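SVP1-like protein 2 (Kluyveromyces lactis, PDB 4V16) probably binds phosphatidylinositol 3,5-bisphosphate through its PROPPIN beta-propeller and so associates with membranes. Local coordinates at residues Phe273-Ser278 / Ile296-Arg301; Ile30-Lys35 / Gly57-Leu62; Gly201-Val206 / Glu217-Leu222; Ala287-Thr292 / Ala304-Leu309; Val182-Leu187 / Thr225-Met230. One frame throughout, in Å; residues are numbered along the deposited sequence.

Contact 1: residues Phe273-Ser278 / Ile296-Arg301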
# COMPACT_ATOMS: atom_id res chain seq x y z
N PHE A 273 -4.12 -17.77 9.63
CA PHE A 273 -5.58 -17.72 9.64
C PHE A 273 -6.15 -17.86 8.24
O PHE A 273 -5.93 -17.01 7.38
CB PHE A 273 -6.06 -16.42 10.28
CG PHE A 273 -7.54 -16.40 10.55
CD1 PHE A 273 -8.44 -16.03 9.56
CD2 PHE A 273 -8.03 -16.75 11.80
CE1 PHE A 273 -9.80 -16.01 9.81
CE2 PHE A 273 -9.39 -16.73 12.05
CZ PHE A 273 -10.27 -16.37 11.06
N LYS A 274 -6.88 -18.95 8.02
CA LYS A 274 -7.58 -19.16 6.76
C LYS A 274 -8.71 -18.14 6.62
O LYS A 274 -9.73 -18.25 7.29
CB LYS A 274 -8.13 -20.58 6.67
CG LYS A 274 -7.05 -21.65 6.60
CD LYS A 274 -7.62 -23.04 6.83
CE LYS A 274 -6.57 -24.12 6.61
NZ LYS A 274 -5.40 -23.95 7.53
N LEU A 275 -8.50 -17.15 5.77
CA LEU A 275 -9.48 -16.08 5.58
C LEU A 275 -10.77 -16.61 4.95
O LEU A 275 -10.75 -17.61 4.23
CB LEU A 275 -8.90 -14.97 4.71
CG LEU A 275 -7.69 -14.23 5.31
CD1 LEU A 275 -7.05 -13.33 4.26
CD2 LEU A 275 -8.11 -13.43 6.53
N LYS A 276 -11.88 -15.94 5.24
CA LYS A 276 -13.17 -16.30 4.67
C LYS A 276 -13.38 -15.58 3.34
O LYS A 276 -13.70 -14.39 3.32
CB LYS A 276 -14.30 -15.97 5.64
CG LYS A 276 -14.09 -16.53 7.04
CD LYS A 276 -15.36 -16.45 7.86
CE LYS A 276 -15.15 -17.01 9.26
NZ LYS A 276 -16.43 -17.18 9.99
N VAL A 277 -13.19 -16.31 2.24
CA VAL A 277 -13.31 -15.74 0.90
C VAL A 277 -14.37 -16.45 0.07
O VAL A 277 -14.58 -17.66 0.21
CB VAL A 277 -11.97 -15.80 0.14
CG1 VAL A 277 -10.92 -14.96 0.84
CG2 VAL A 277 -11.49 -17.25 0.00
N SER A 278 -15.04 -15.69 -0.79
CA SER A 278 -15.96 -16.26 -1.77
C SER A 278 -15.22 -16.40 -3.09
O SER A 278 -14.02 -16.16 -3.16
CB SER A 278 -17.20 -15.37 -1.93
OG SER A 278 -16.91 -14.22 -2.69
N ILE A 296 -8.83 -6.24 7.27
CA ILE A 296 -8.75 -6.65 5.87
C ILE A 296 -9.95 -6.11 5.11
O ILE A 296 -11.09 -6.46 5.44
CB ILE A 296 -8.70 -8.19 5.71
CG1 ILE A 296 -7.59 -8.79 6.57
CG2 ILE A 296 -8.51 -8.57 4.25
CD1 ILE A 296 -6.19 -8.31 6.23
N VAL A 297 -9.71 -5.27 4.11
CA VAL A 297 -10.78 -4.70 3.30
C VAL A 297 -10.97 -5.50 2.01
O VAL A 297 -10.02 -5.71 1.26
CB VAL A 297 -10.50 -3.23 2.96
CG1 VAL A 297 -11.50 -2.71 1.94
CG2 VAL A 297 -10.54 -2.38 4.23
N TRP A 298 -12.20 -5.93 1.77
CA TRP A 298 -12.53 -6.70 0.57
C TRP A 298 -13.31 -5.83 -0.42
O TRP A 298 -14.47 -5.50 -0.17
CB TRP A 298 -13.35 -7.94 0.94
CG TRP A 298 -12.66 -8.85 1.91
CD1 TRP A 298 -12.85 -8.91 3.26
CD2 TRP A 298 -11.68 -9.85 1.60
NE1 TRP A 298 -12.05 -9.87 3.81
CE2 TRP A 298 -11.31 -10.46 2.82
CE3 TRP A 298 -11.06 -10.28 0.42
CZ2 TRP A 298 -10.37 -11.49 2.89
CZ3 TRP A 298 -10.12 -11.29 0.49
CH2 TRP A 298 -9.79 -11.88 1.72
N PRO A 299 -12.68 -5.46 -1.54
CA PRO A 299 -13.33 -4.51 -2.47
C PRO A 299 -14.61 -5.04 -3.12
O PRO A 299 -15.63 -4.36 -3.07
CB PRO A 299 -12.25 -4.27 -3.53
CG PRO A 299 -11.35 -5.44 -3.46
CD PRO A 299 -11.35 -5.87 -2.02
N ASN A 300 -14.55 -6.23 -3.72
CA ASN A 300 -15.69 -6.76 -4.46
C ASN A 300 -16.90 -7.03 -3.56
O ASN A 300 -18.04 -6.75 -3.95
CB ASN A 300 -15.30 -8.04 -5.20
CG ASN A 300 -14.37 -7.77 -6.37
OD1 ASN A 300 -14.38 -6.69 -6.96
ND2 ASN A 300 -13.56 -8.76 -6.72
N ARG A 301 -16.66 -7.55 -2.37
CA ARG A 301 -17.73 -7.85 -1.43
C ARG A 301 -18.13 -6.62 -0.61
O ARG A 301 -19.11 -6.66 0.13
CB ARG A 301 -17.32 -8.98 -0.48
CG ARG A 301 -16.83 -10.23 -1.18
CD ARG A 301 -17.77 -11.41 -0.96
NE ARG A 301 -17.71 -11.92 0.41
CZ ARG A 301 -16.67 -12.59 0.92
NH1 ARG A 301 -15.59 -12.82 0.18
NH2 ARG A 301 -16.72 -13.02 2.17
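R301 and W298 reach out from the end of strand 293-298 toward L275-S278, the chain just past the outer strand of the preceding propeller blade. The indole takes the apolar share. L275 lies at its rim, near the ring plane, with CD1 4.0 Å from W298 CH2. V277 comes in obliquely beside it, CG1 being 3.4 Å from the same W298 CH2. One face of the indole is covered from its own strand by I296 CG2, and its NE1 is hydrogen-bonded to D305 OD2 on the next strand, which limits the ring's freedom to turn. R301 takes the polar share. Its chain bends at chi2 (-114°), placing CD, and at chi3 (-71°), placing NE; the guanidinium lies beside the backbone of K276 to S278. K276 O sits at the edge of that group, in its plane, 3.5 Å from R301 NH2, while S278 CB lies over one face. Further back along the arginine, R301 CD touches S278 OG at 3.4 Å. R301 NH1 also has a weak hydrogen bond to S281 OG. R325 of the last strand approaches the same place, bonding weakly to K276 O. No clear hydrogen bond crosses between the two segments, so the blades are joined here by apolar contact of L275 and V277 with the six-membered ring, next to two like-charged arginines whose mutual repulsion the K276 carbonyl may partly offset.

Contact 2: residues Ile30-Lys35 / Gly57-Leu62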
# COMPACT_ATOMS: atom_id res chain seq x y z
N ILE A 30 -10.13 5.41 1.62
CA ILE A 30 -10.77 6.19 0.57
C ILE A 30 -11.04 5.27 -0.63
O ILE A 30 -10.18 4.50 -1.04
CB ILE A 30 -9.91 7.40 0.14
CG1 ILE A 30 -10.65 8.24 -0.90
CG2 ILE A 30 -8.55 6.95 -0.39
CD1 ILE A 30 -10.10 9.64 -1.03
N VAL A 31 -12.26 5.36 -1.16
CA VAL A 31 -12.68 4.52 -2.27
C VAL A 31 -13.34 5.37 -3.35
O VAL A 31 -13.86 6.45 -3.06
CB VAL A 31 -13.68 3.41 -1.81
CG1 VAL A 31 -13.15 2.68 -0.59
CG2 VAL A 31 -15.05 4.00 -1.52
N SER A 32 -13.32 4.87 -4.58
CA SER A 32 -14.00 5.53 -5.69
C SER A 32 -14.99 4.59 -6.36
O SER A 32 -14.70 3.40 -6.56
CB SER A 32 -12.98 6.04 -6.71
OG SER A 32 -12.28 4.96 -7.31
N THR A 33 -16.16 5.12 -6.68
CA THR A 33 -17.17 4.38 -7.42
C THR A 33 -17.40 5.11 -8.74
O THR A 33 -16.84 6.18 -8.96
CB THR A 33 -18.49 4.27 -6.62
OG1 THR A 33 -19.09 5.57 -6.50
CG2 THR A 33 -18.23 3.70 -5.24
N PRO A 34 -18.21 4.52 -9.63
CA PRO A 34 -18.50 5.22 -10.89
C PRO A 34 -19.27 6.52 -10.67
O PRO A 34 -19.21 7.42 -11.50
CB PRO A 34 -19.34 4.21 -11.67
CG PRO A 34 -19.02 2.88 -11.06
CD PRO A 34 -18.77 3.16 -9.62
N LYS A 35 -19.99 6.60 -9.55
CA LYS A 35 -20.86 7.74 -9.27
C LYS A 35 -20.23 8.73 -8.29
O LYS A 35 -20.58 9.91 -8.29
CB LYS A 35 -22.19 7.25 -8.73
N GLY A 57 -10.94 7.71 -11.24
CA GLY A 57 -10.21 6.45 -11.34
C GLY A 57 -9.49 6.12 -10.05
O GLY A 57 -10.12 6.00 -9.00
N THR A 58 -8.17 5.97 -10.12
CA THR A 58 -7.37 5.71 -8.93
C THR A 58 -7.41 6.95 -8.04
O THR A 58 -7.35 8.07 -8.54
CB THR A 58 -5.90 5.36 -9.26
OG1 THR A 58 -5.17 6.56 -9.49
CG2 THR A 58 -5.79 4.44 -10.49
N ILE A 59 -7.50 6.75 -6.73
CA ILE A 59 -7.69 7.86 -5.80
C ILE A 59 -6.84 7.66 -4.55
O ILE A 59 -6.76 6.55 -4.01
CB ILE A 59 -9.17 8.02 -5.41
CG1 ILE A 59 -9.35 9.26 -4.53
CG2 ILE A 59 -9.69 6.77 -4.72
CD1 ILE A 59 -10.78 9.71 -4.41
N ARG A 60 -6.20 8.74 -4.11
CA ARG A 60 -5.34 8.71 -2.94
C ARG A 60 -5.68 9.85 -2.00
O ARG A 60 -6.42 10.77 -2.36
CB ARG A 60 -3.87 8.80 -3.35
CG ARG A 60 -3.37 7.60 -4.14
CD ARG A 60 -3.32 6.35 -3.29
NE ARG A 60 -2.82 5.21 -4.04
CZ ARG A 60 -3.57 4.42 -4.80
NH1 ARG A 60 -4.87 4.64 -4.92
NH2 ARG A 60 -3.02 3.40 -5.45
N MET A 61 -5.13 9.78 -0.79
CA MET A 61 -5.48 10.70 0.28
C MET A 61 -4.23 11.09 1.05
O MET A 61 -3.34 10.26 1.27
CB MET A 61 -6.50 10.04 1.20
CG MET A 61 -6.99 10.89 2.34
SD MET A 61 -8.12 9.95 3.39
CE MET A 61 -8.65 11.22 4.55
N LEU A 62 -4.15 12.36 1.45
CA LEU A 62 -3.01 12.85 2.21
C LEU A 62 -3.29 12.90 3.70
O LEU A 62 -3.91 13.85 4.20
CB LEU A 62 -2.60 14.25 1.72
CG LEU A 62 -1.40 14.88 2.44
CD1 LEU A 62 -0.18 13.97 2.40
CD2 LEU A 62 -1.07 16.24 1.82
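G57 receives the hydroxyl of S32: OG donates to G57 O at 2.9 Å, tilted only 19° from the carbonyl plane. The same OG takes a weak hydrogen bond from D19 N. The chain turns a corner at T58, and I59 then points at the other strand. Its CD1 packs 3.4 Å from I30 CD1, the two side chains crossing at about a right angle, and its CG2 lies 3.9 Å from S32 CB. R60 points away; its NH1 folds back to I59 O and also forms a salt bridge with D19. M61 closes the contact with CB 4.0 Å from I30 CG2, before its extended chain leads off. Strand 28-32 is the second of its propeller blade and strand 59-61 the first of the next, running nearly antiparallel with axes 6.9 Å apart. Strands 36-41 and 67-72 complete this buried seam between blades: I30 packs on I39 and I68, and I59 on F37, I68 and F70.

Contact 3: residues Gly201-Val206 / Glu217-Leu222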
# COMPACT_ATOMS: atom_id res chain seq x y z
N GLY A 201 6.74 -16.09 -4.07
CA GLY A 201 6.05 -15.75 -2.84
C GLY A 201 6.43 -16.68 -1.70
O GLY A 201 5.74 -16.74 -0.68
N THR A 202 7.52 -17.42 -1.88
CA THR A 202 7.98 -18.37 -0.87
C THR A 202 8.84 -17.68 0.19
O THR A 202 8.77 -18.04 1.37
CB THR A 202 8.79 -19.51 -1.51
OG1 THR A 202 9.81 -18.96 -2.37
CG2 THR A 202 7.89 -20.42 -2.32
N LEU A 203 9.62 -16.70 -0.23
CA LEU A 203 10.54 -15.99 0.66
C LEU A 203 10.20 -14.51 0.76
O LEU A 203 9.96 -13.85 -0.25
CB LEU A 203 11.98 -16.16 0.18
CG LEU A 203 12.43 -17.59 -0.11
CD1 LEU A 203 13.83 -17.59 -0.71
CD2 LEU A 203 12.38 -18.45 1.14
N ILE A 204 10.19 -14.00 1.99
CA ILE A 204 9.95 -12.59 2.26
C ILE A 204 11.16 -12.00 2.97
O ILE A 204 11.40 -12.29 4.14
CB ILE A 204 8.68 -12.38 3.11
CG1 ILE A 204 7.46 -12.93 2.38
CG2 ILE A 204 8.49 -10.90 3.43
CD1 ILE A 204 6.28 -13.18 3.30
N ARG A 205 11.91 -11.17 2.25
CA ARG A 205 13.15 -10.61 2.78
C ARG A 205 12.96 -9.19 3.30
O ARG A 205 12.13 -8.44 2.79
CB ARG A 205 14.24 -10.63 1.71
CG ARG A 205 14.59 -12.03 1.21
CD ARG A 205 16.01 -12.09 0.68
NE ARG A 205 16.41 -13.45 0.34
CZ ARG A 205 16.41 -13.96 -0.89
NH1 ARG A 205 16.05 -13.23 -1.94
NH2 ARG A 205 16.80 -15.22 -1.08
N VAL A 206 13.74 -8.83 4.32
CA VAL A 206 13.70 -7.50 4.91
C VAL A 206 15.09 -6.86 4.85
O VAL A 206 16.07 -7.45 5.29
CB VAL A 206 13.23 -7.55 6.37
CG1 VAL A 206 13.17 -6.14 6.97
CG2 VAL A 206 11.87 -8.22 6.47
N GLU A 217 14.94 -12.91 6.83
CA GLU A 217 14.40 -13.69 5.73
C GLU A 217 13.36 -14.66 6.25
O GLU A 217 13.68 -15.60 6.98
CB GLU A 217 15.52 -14.44 5.00
CG GLU A 217 15.05 -15.30 3.84
CD GLU A 217 16.19 -16.03 3.14
OE1 GLU A 217 17.26 -15.40 2.94
OE2 GLU A 217 16.03 -17.22 2.81
N PHE A 218 12.10 -14.43 5.88
CA PHE A 218 10.99 -15.26 6.32
C PHE A 218 10.61 -16.30 5.28
O PHE A 218 10.93 -16.15 4.10
CB PHE A 218 9.78 -14.39 6.65
CG PHE A 218 10.03 -13.38 7.73
CD1 PHE A 218 10.23 -13.78 9.04
CD2 PHE A 218 10.07 -12.02 7.44
CE1 PHE A 218 10.46 -12.86 10.04
CE2 PHE A 218 10.30 -11.09 8.43
CZ PHE A 218 10.49 -11.51 9.73
N ARG A 219 9.93 -17.35 5.72
CA ARG A 219 9.44 -18.40 4.83
C ARG A 219 7.93 -18.52 4.97
O ARG A 219 7.42 -18.98 5.99
CB ARG A 219 10.13 -19.72 5.15
CG ARG A 219 9.85 -20.82 4.15
CD ARG A 219 11.08 -21.70 3.94
NE ARG A 219 10.82 -22.77 2.97
CZ ARG A 219 10.73 -22.58 1.65
NH1 ARG A 219 10.87 -21.36 1.14
NH2 ARG A 219 10.50 -23.61 0.85
N ARG A 220 7.21 -18.08 3.94
CA ARG A 220 5.75 -18.09 3.98
C ARG A 220 5.20 -19.51 3.90
O ARG A 220 4.27 -19.86 4.61
CB ARG A 220 5.17 -17.25 2.83
CG ARG A 220 3.65 -17.16 2.82
CD ARG A 220 3.09 -17.13 1.41
NE ARG A 220 3.51 -18.29 0.62
CZ ARG A 220 2.91 -19.48 0.65
NH1 ARG A 220 1.87 -19.69 1.44
NH2 ARG A 220 3.37 -20.46 -0.11
N GLY A 221 5.79 -20.32 3.02
CA GLY A 221 5.35 -21.68 2.83
C GLY A 221 6.23 -22.40 1.83
O GLY A 221 7.14 -21.80 1.26
N LEU A 222 5.96 -23.68 1.61
CA LEU A 222 6.76 -24.47 0.69
C LEU A 222 6.32 -24.25 -0.76
O LEU A 222 7.15 -24.11 -1.65
CB LEU A 222 6.67 -25.96 1.04
CG LEU A 222 7.25 -26.37 2.39
CD1 LEU A 222 7.02 -27.85 2.61
CD2 LEU A 222 8.73 -26.04 2.48
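I204 and F218 form the hydrogen-bonded pair of an antiparallel beta hairpin, the outer two strands of a propeller blade. The strands run at 160° to each other. I204 N donates to F218 O at 3.1 Å, and F218 N returns the bond to I204 O at 2.8 Å. Non-hydrogen-bonded pairs flank it, L203 with R219 and R205 with E217, and past the regular strands R220 N still reaches T202 O at 3.0 Å. L203, R205, E217 and R219 share one face of the sheet. There R205 and E217 lie side by side, pointing the same way, in a weak salt bridge: NE to OE1 is 3.4 Å and straight, with the carboxylate oxygen in the guanidinium plane although the two planes stand 82° apart. The stronger polar partner of R205 is A177 O, hydrogen-bonded to NH1. Next along, L203 CD2 abuts the guanidinium edge of R219. I204 and F218 fill the other face, turned toward the neighbouring blade, and V206 CG2 rests 3.8 Å from F218 CE2. R220 bends at chi2 and chi3 and holds a salt bridge to D223. An alanine in place of R220 would probably leave the G201 carbonyl short of a donor and D223 without its charged mate. In the model, R220 NE gives its N-H to G201 O at 3.0 Å, and that oxygen lies in the guanidinium plane.

Contact 4: residues Ala287-Thr292 / Ala304-Leu309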
# COMPACT_ATOMS: atom_id res chain seq x y z
N ALA A 287 -4.70 -3.47 6.89
CA ALA A 287 -4.49 -2.25 7.66
C ALA A 287 -4.41 -2.56 9.15
O ALA A 287 -5.32 -3.17 9.72
CB ALA A 287 -5.61 -1.26 7.40
N TRP A 288 -3.32 -2.15 9.78
CA TRP A 288 -3.18 -2.25 11.22
C TRP A 288 -3.90 -1.09 11.90
O TRP A 288 -3.62 0.07 11.64
CB TRP A 288 -1.70 -2.24 11.62
CG TRP A 288 -0.95 -3.46 11.23
CD1 TRP A 288 -0.39 -3.73 10.01
CD2 TRP A 288 -0.65 -4.59 12.06
NE1 TRP A 288 0.23 -4.95 10.03
CE2 TRP A 288 0.09 -5.50 11.28
CE3 TRP A 288 -0.93 -4.91 13.39
CZ2 TRP A 288 0.55 -6.72 11.79
CZ3 TRP A 288 -0.48 -6.12 13.89
CH2 TRP A 288 0.25 -7.01 13.09
N ILE A 289 -4.84 -1.43 12.78
CA ILE A 289 -5.58 -0.41 13.54
C ILE A 289 -4.92 -0.19 14.90
O ILE A 289 -5.25 0.76 15.61
CB ILE A 289 -7.05 -0.80 13.74
CG1 ILE A 289 -7.17 -2.17 14.43
CG2 ILE A 289 -7.76 -0.83 12.39
CD1 ILE A 289 -8.58 -2.54 14.81
N SER A 290 -4.00 -1.08 15.25
CA SER A 290 -3.20 -0.94 16.47
C SER A 290 -1.99 -1.86 16.36
O SER A 290 -1.71 -2.40 15.30
CB SER A 290 -4.03 -1.28 17.70
OG SER A 290 -4.36 -2.66 17.73
N ASP A 291 -1.28 -2.02 17.47
CA ASP A 291 -0.14 -2.94 17.50
C ASP A 291 -0.61 -4.39 17.59
O ASP A 291 0.20 -5.31 17.48
CB ASP A 291 0.78 -2.62 18.68
CG ASP A 291 1.66 -1.40 18.43
OD1 ASP A 291 2.18 -1.26 17.30
OD2 ASP A 291 1.83 -0.59 19.36
N THR A 292 -1.91 -4.58 17.80
CA THR A 292 -2.49 -5.91 17.96
C THR A 292 -3.82 -6.07 17.22
O THR A 292 -4.58 -7.00 17.49
CB THR A 292 -2.71 -6.25 19.45
OG1 THR A 292 -3.45 -5.19 20.08
CG2 THR A 292 -1.38 -6.42 20.17
N ALA A 304 -15.26 -5.50 5.42
CA ALA A 304 -14.09 -5.24 6.25
C ALA A 304 -14.04 -6.20 7.44
O ALA A 304 -14.92 -6.18 8.31
CB ALA A 304 -14.09 -3.80 6.73
N ASP A 305 -13.00 -7.03 7.48
CA ASP A 305 -12.80 -7.98 8.57
C ASP A 305 -11.86 -7.41 9.62
O ASP A 305 -10.73 -7.05 9.32
CB ASP A 305 -12.22 -9.30 8.03
CG ASP A 305 -13.21 -10.07 7.17
OD1 ASP A 305 -14.42 -10.00 7.45
OD2 ASP A 305 -12.77 -10.74 6.22
N THR A 306 -12.33 -7.35 10.87
CA THR A 306 -11.51 -6.87 11.98
C THR A 306 -10.89 -8.05 12.74
O THR A 306 -11.60 -8.95 13.19
CB THR A 306 -12.33 -6.02 12.96
OG1 THR A 306 -12.98 -4.96 12.25
CG2 THR A 306 -11.44 -5.44 14.05
N PHE A 307 -9.57 -8.02 12.88
CA PHE A 307 -8.84 -9.10 13.55
C PHE A 307 -8.20 -8.62 14.85
O PHE A 307 -7.79 -7.46 14.97
CB PHE A 307 -7.75 -9.66 12.64
CG PHE A 307 -8.28 -10.48 11.50
CD1 PHE A 307 -8.60 -9.89 10.29
CD2 PHE A 307 -8.44 -11.85 11.63
CE1 PHE A 307 -9.08 -10.64 9.24
CE2 PHE A 307 -8.93 -12.61 10.58
CZ PHE A 307 -9.25 -12.00 9.38
N LYS A 308 -8.11 -9.52 15.83
CA LYS A 308 -7.33 -9.28 17.04
C LYS A 308 -6.14 -10.24 17.09
O LYS A 308 -6.29 -11.44 16.88
CB LYS A 308 -8.20 -9.46 18.29
CG LYS A 308 -7.47 -9.19 19.61
CD LYS A 308 -7.09 -7.72 19.77
CE LYS A 308 -6.15 -7.50 20.95
NZ LYS A 308 -6.79 -7.83 22.25
N LEU A 309 -4.96 -9.69 17.36
CA LEU A 309 -3.75 -10.49 17.48
C LEU A 309 -3.48 -10.80 18.95
O LEU A 309 -2.93 -9.97 19.67
CB LEU A 309 -2.56 -9.76 16.85
CG LEU A 309 -1.22 -10.49 16.85
CD1 LEU A 309 -1.32 -11.83 16.14
CD2 LEU A 309 -0.16 -9.63 16.19
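W288 and L309 cross obliquely, with the leucine at the indole's edge: CD2 lies 4.1 Å from W288 CH2, near the ring plane. The tryptophan leaves the backbone heading away from the other segment, and it is the far end of the six-membered ring that comes back to make the touch. Its NE1 is hydrogen-bonded to R231 O. I289 meets T306 differently, at about a right angle, with I289 CD1 4.1 Å from T306 CG2. I289 CG1 stands between the backbone N and the carbonyl carbon (chi1 57°), and with chi2 anti (173°) CD1 extends onward to T306. T292 and K308 are a third case, lying side by side and pointing the same way. T292 OG1 is 3.7 Å from K308 CE, so this is contact with the lysine's methylene chain. One backbone bond crosses between the segments: L309 N donates to T292 O at 2.7 Å, close to straight at 169°. T292 is itself positioned by an ST turn, in which S290 OG accepts from T292 N at 3.1 Å. The turn lies between strands 285-288 and 293-298, the first two of the last blade, and T292 O begins the pairing of the second with strand 303-312. W288 also packs on P234 and A240 of the blade before, L309 on W318 of strand 317-327, and I289 on V295 of strand 293-298.

Contact 5: residues Val182-Leu187 / Thr225-Met230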
# COMPACT_ATOMS: atom_id res chain seq x y z
N VAL A 182 11.05 -9.04 -8.47
CA VAL A 182 10.34 -8.54 -7.30
C VAL A 182 8.89 -8.26 -7.64
O VAL A 182 8.60 -7.60 -8.64
CB VAL A 182 10.99 -7.26 -6.75
CG1 VAL A 182 10.19 -6.69 -5.59
CG2 VAL A 182 12.43 -7.53 -6.33
N LYS A 183 7.97 -8.73 -6.80
CA LYS A 183 6.55 -8.55 -7.06
C LYS A 183 6.02 -7.27 -6.40
O LYS A 183 5.36 -6.46 -7.05
CB LYS A 183 5.74 -9.75 -6.57
CG LYS A 183 4.28 -9.68 -6.98
CD LYS A 183 3.57 -11.02 -6.82
CE LYS A 183 2.22 -11.00 -7.51
NZ LYS A 183 2.33 -10.79 -8.99
N MET A 184 6.32 -7.10 -5.11
CA MET A 184 5.93 -5.88 -4.42
C MET A 184 6.91 -5.52 -3.31
O MET A 184 7.83 -6.27 -3.00
CB MET A 184 4.52 -6.01 -3.84
CG MET A 184 4.34 -7.12 -2.83
SD MET A 184 2.69 -7.08 -2.10
CE MET A 184 2.82 -5.63 -1.07
N VAL A 185 6.66 -4.36 -2.72
CA VAL A 185 7.58 -3.75 -1.77
C VAL A 185 6.79 -2.98 -0.72
O VAL A 185 5.73 -2.42 -1.03
CB VAL A 185 8.57 -2.82 -2.51
CG1 VAL A 185 9.06 -1.69 -1.60
CG2 VAL A 185 9.75 -3.62 -3.05
N ARG A 186 7.29 -2.96 0.51
CA ARG A 186 6.62 -2.26 1.60
C ARG A 186 7.60 -1.64 2.58
O ARG A 186 8.37 -2.34 3.23
CB ARG A 186 5.68 -3.20 2.35
CG ARG A 186 4.33 -3.43 1.68
CD ARG A 186 3.50 -2.16 1.61
NE ARG A 186 2.16 -2.43 1.08
CZ ARG A 186 1.88 -2.55 -0.21
NH1 ARG A 186 2.83 -2.43 -1.13
NH2 ARG A 186 0.63 -2.79 -0.60
N LEU A 187 7.56 -0.32 2.69
CA LEU A 187 8.31 0.40 3.71
C LEU A 187 7.59 0.33 5.04
O LEU A 187 6.36 0.36 5.08
CB LEU A 187 8.51 1.86 3.29
CG LEU A 187 9.59 2.15 2.26
CD1 LEU A 187 9.30 3.46 1.54
CD2 LEU A 187 10.95 2.21 2.94
N THR A 225 3.05 -19.14 -4.31
CA THR A 225 1.80 -18.38 -4.32
C THR A 225 2.08 -16.94 -4.72
O THR A 225 3.20 -16.45 -4.55
CB THR A 225 1.11 -18.39 -2.95
OG1 THR A 225 2.02 -17.91 -1.95
CG2 THR A 225 0.64 -19.79 -2.58
N SER A 226 1.07 -16.26 -5.24
CA SER A 226 1.16 -14.83 -5.47
C SER A 226 0.71 -14.10 -4.22
O SER A 226 -0.33 -14.42 -3.64
CB SER A 226 0.32 -14.41 -6.68
OG SER A 226 -1.05 -14.72 -6.49
N ILE A 227 1.50 -13.12 -3.79
CA ILE A 227 1.21 -12.38 -2.57
C ILE A 227 0.34 -11.16 -2.86
O ILE A 227 0.68 -10.32 -3.69
CB ILE A 227 2.52 -11.95 -1.89
CG1 ILE A 227 3.22 -13.18 -1.32
CG2 ILE A 227 2.26 -10.94 -0.77
CD1 ILE A 227 4.69 -12.98 -1.02
N ILE A 228 -0.79 -11.08 -2.16
CA ILE A 228 -1.79 -10.05 -2.43
C ILE A 228 -1.45 -8.73 -1.75
O ILE A 228 -1.62 -7.67 -2.36
CB ILE A 228 -3.19 -10.50 -1.95
CG1 ILE A 228 -3.53 -11.89 -2.51
CG2 ILE A 228 -4.25 -9.49 -2.36
CD1 ILE A 228 -3.48 -11.98 -4.02
N ASP A 229 -1.00 -8.79 -0.51
CA ASP A 229 -0.62 -7.57 0.20
C ASP A 229 0.28 -7.83 1.41
O ASP A 229 0.25 -8.90 2.01
CB ASP A 229 -1.87 -6.81 0.66
CG ASP A 229 -1.58 -5.37 1.04
OD1 ASP A 229 -0.67 -4.76 0.44
OD2 ASP A 229 -2.26 -4.84 1.95
N MET A 230 1.08 -6.82 1.74
CA MET A 230 1.90 -6.80 2.95
C MET A 230 1.64 -5.51 3.71
O MET A 230 1.22 -4.51 3.13
CB MET A 230 3.39 -6.90 2.61
CG MET A 230 3.83 -8.22 2.03
SD MET A 230 5.56 -8.12 1.53
CE MET A 230 5.95 -9.86 1.36
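R186 and D229 cross at about a right angle, the guanidinium and carboxylate planes standing 63° apart. R186 NH2 makes the salt bridge to D229 OD1 at 2.6 Å, the oxygen approaching obliquely. Over one face, offset toward the rim, sits M184 CE, 3.1 Å above the plane. Near that plane V185 O accepts from R186 NH1 at 2.9 Å, and NE gives a weak, bent bond (120° at the hydrogen) to M230 O at 3.1 Å. The group is therefore engaged through all three nitrogens. A leucine in place of R186 would probably leave D229 OD1 without its charged mate and free the M184 methyl to shift. M184 CE also packs 3.9 Å from M230 CB, and its SD lies 4.1 Å from I227 CG2. At the other end K183 CE touches S226 CB at 4.0 Å. The two strands are the first of consecutive blades, near the propeller's central axis, and run within 9° of parallel. A classic beta bulge at I228 and D229 distorts the second strand. D229 OD2 accepts from I286 N, a residue of the next blade. The aspartate thus connects three blades, and its negative charge probably offsets both R186 and the nearby R231, whose NH1 comes close to R186 NE.

All five contacts belong to one seven-bladed propeller. Contacts 1, 2 and 5 bridge consecutive blades, while contacts 3 and 4 lie within single blades. Contact 3 is nested in the chain between the two segments of contact 5; their centres are 11 Å apart, and I204 CG2 touches M230 CE at 3.4 Å. Contacts 1 and 4, 14 Å apart between centres, interlock along the chain, L275 CD2 packing 3.4 Å from F307 CZ. Contacts 2 and 3 lie on opposite sides of the chain's centre, about 32 Å apart between centres. The engineered Gly-Ser linker replacing loop 6CD precedes the outer strand that leads into contact 1.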